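Local atomic coordinates of putative esterase (Bacteroides intestinalis DSM 17393, PDB entry 5VOL), a protein that probably hydrolyses ester bonds such as those of ferulic acid on arabinoxylan, as a calcium-bound carbohydrate esterase of family 1. Residues Glu55-Trp60 with Thr86-Gly91. Numbering follows the deposited sequence.
Sequences ETNPVW and TPNAGG. With IPA (isopropyl alcohol), chain T.
Asn-57, in a type I turn, packs against Thr-86 at the end of strand 83-87: its CB rests 3.3 Å from Thr-86 O, and Thr-86 CG2 lies 3.4 Å from Asn-57 O. Trp-60 CD1 is 3.8 Å from Thr-86 OG1, the side chains crossing at about a right angle. Asn-57 OD1 meets Asn-88 CB at 3.4 Å, the amide planes turned 57° apart. Asn-88 CG, anti to its backbone N (chi1 -173°), sits alongside Thr-56, whose CB is 3.3 Å from Asn-88 OD1. That OD1 accepts from Gly-90 N at 3.2 Å, the donor above the carbonyl plane: an Asx turn. An alanine at Asn-88 would probably leave Gly-90 N without this acceptor and open a gap beside Thr-56. Gly-90 CA makes a C-H...O contact with Glu-55 O (3.2 Å), where a CB would clash with that oxygen. Polar ends bond elsewhere: Thr-86 OG1 to Leu-49 O, Trp-60 NE1 to Leu-50 O, Asn-57 ND2 to Thr-29 OG1, Glu-55 OE1 to Gly-52 N, and OE2 to Trp-254 NE1 and, weakly, isopropanol O2. The arrangement joins the loop after strand 46-50 to adjacent parallel strand 83-87 of an alpha/beta-hydrolase sheet, with Glu-55 near the probable Ser-His-Asp triad.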
# COMPACT_ATOMS: atom_id res chain seq x y z
N GLU C 55 -3.26 -1.04 -29.35
CA GLU C 55 -2.81 0.27 -28.89
C GLU C 55 -1.70 0.85 -29.76
O GLU C 55 -1.11 0.15 -30.57
CB GLU C 55 -2.33 0.17 -27.42
CG GLU C 55 -3.45 -0.22 -26.46
CD GLU C 55 -3.00 -0.41 -25.01
OE1 GLU C 55 -1.78 -0.58 -24.75
OE2 GLU C 55 -3.87 -0.39 -24.13
N THR C 56 -1.42 2.14 -29.59
CA THR C 56 -0.28 2.76 -30.23
C THR C 56 0.59 3.48 -29.17
O THR C 56 0.27 3.47 -27.98
CB THR C 56 -0.72 3.74 -31.34
OG1 THR C 56 -1.59 4.73 -30.81
CG2 THR C 56 -1.49 2.98 -32.43
N ASN C 57 1.66 4.12 -29.63
CA ASN C 57 2.72 4.64 -28.75
C ASN C 57 2.30 5.63 -27.65
O ASN C 57 2.95 5.66 -26.61
CB ASN C 57 3.82 5.29 -29.61
CG ASN C 57 3.27 6.25 -30.64
OD1 ASN C 57 2.64 5.84 -31.61
ND2 ASN C 57 3.49 7.55 -30.43
N PRO C 58 1.25 6.44 -27.86
CA PRO C 58 0.97 7.49 -26.87
C PRO C 58 0.24 7.02 -25.60
O PRO C 58 0.04 7.84 -24.71
CB PRO C 58 0.07 8.48 -27.62
CG PRO C 58 0.10 8.04 -29.08
CD PRO C 58 0.37 6.57 -29.04
N VAL C 59 -0.15 5.75 -25.52
CA VAL C 59 -1.06 5.33 -24.46
C VAL C 59 -0.40 5.38 -23.06
O VAL C 59 -1.06 5.74 -22.09
CB VAL C 59 -1.61 3.91 -24.73
CG1 VAL C 59 -0.53 2.86 -24.62
CG2 VAL C 59 -2.76 3.61 -23.78
N TRP C 60 0.88 5.05 -22.97
CA TRP C 60 1.57 5.06 -21.67
C TRP C 60 1.63 6.48 -21.09
O TRP C 60 1.50 6.66 -19.89
CB TRP C 60 2.97 4.44 -21.79
CG TRP C 60 2.98 2.97 -21.48
CD1 TRP C 60 3.22 1.95 -22.35
CD2 TRP C 60 2.69 2.36 -20.21
NE1 TRP C 60 3.12 0.74 -21.69
CE2 TRP C 60 2.79 0.97 -20.38
CE3 TRP C 60 2.36 2.86 -18.94
CZ2 TRP C 60 2.58 0.07 -19.33
CZ3 TRP C 60 2.15 1.97 -17.89
CH2 TRP C 60 2.26 0.59 -18.10
N THR C 86 8.29 4.57 -25.71
CA THR C 86 7.31 3.62 -26.22
C THR C 86 7.25 3.77 -27.74
O THR C 86 6.84 4.82 -28.24
CB THR C 86 5.92 3.89 -25.62
OG1 THR C 86 5.97 3.82 -24.18
CG2 THR C 86 4.88 2.87 -26.17
N PRO C 87 7.71 2.75 -28.48
CA PRO C 87 7.60 2.81 -29.95
C PRO C 87 6.21 2.37 -30.41
O PRO C 87 5.55 1.62 -29.68
CB PRO C 87 8.67 1.83 -30.42
CG PRO C 87 8.73 0.77 -29.32
CD PRO C 87 8.35 1.50 -28.02
N ASN C 88 5.76 2.79 -31.59
CA ASN C 88 4.49 2.27 -32.09
C ASN C 88 4.69 0.87 -32.63
O ASN C 88 5.48 0.65 -33.55
CB ASN C 88 3.89 3.16 -33.19
CG ASN C 88 2.47 2.72 -33.60
OD1 ASN C 88 1.76 2.11 -32.81
ND2 ASN C 88 2.08 3.02 -34.83
N ALA C 89 3.96 -0.08 -32.05
CA ALA C 89 4.01 -1.47 -32.50
C ALA C 89 2.60 -1.99 -32.70
O ALA C 89 2.36 -3.20 -32.64
CB ALA C 89 4.75 -2.33 -31.50
N GLY C 90 1.65 -1.09 -32.92
CA GLY C 90 0.26 -1.51 -32.97
C GLY C 90 -0.68 -0.69 -33.84
O GLY C 90 -0.29 -0.18 -34.88
N GLY C 91 -1.93 -0.60 -33.39
CA GLY C 91 -3.01 -0.02 -34.16
C GLY C 91 -4.11 -1.05 -34.38
O GLY C 91 -4.02 -2.17 -33.87
C1 IPA T . -5.78 -4.83 -25.44
C2 IPA T . -5.75 -3.59 -24.55
C3 IPA T . -6.90 -3.58 -23.53
O2 IPA T . -4.49 -3.55 -23.90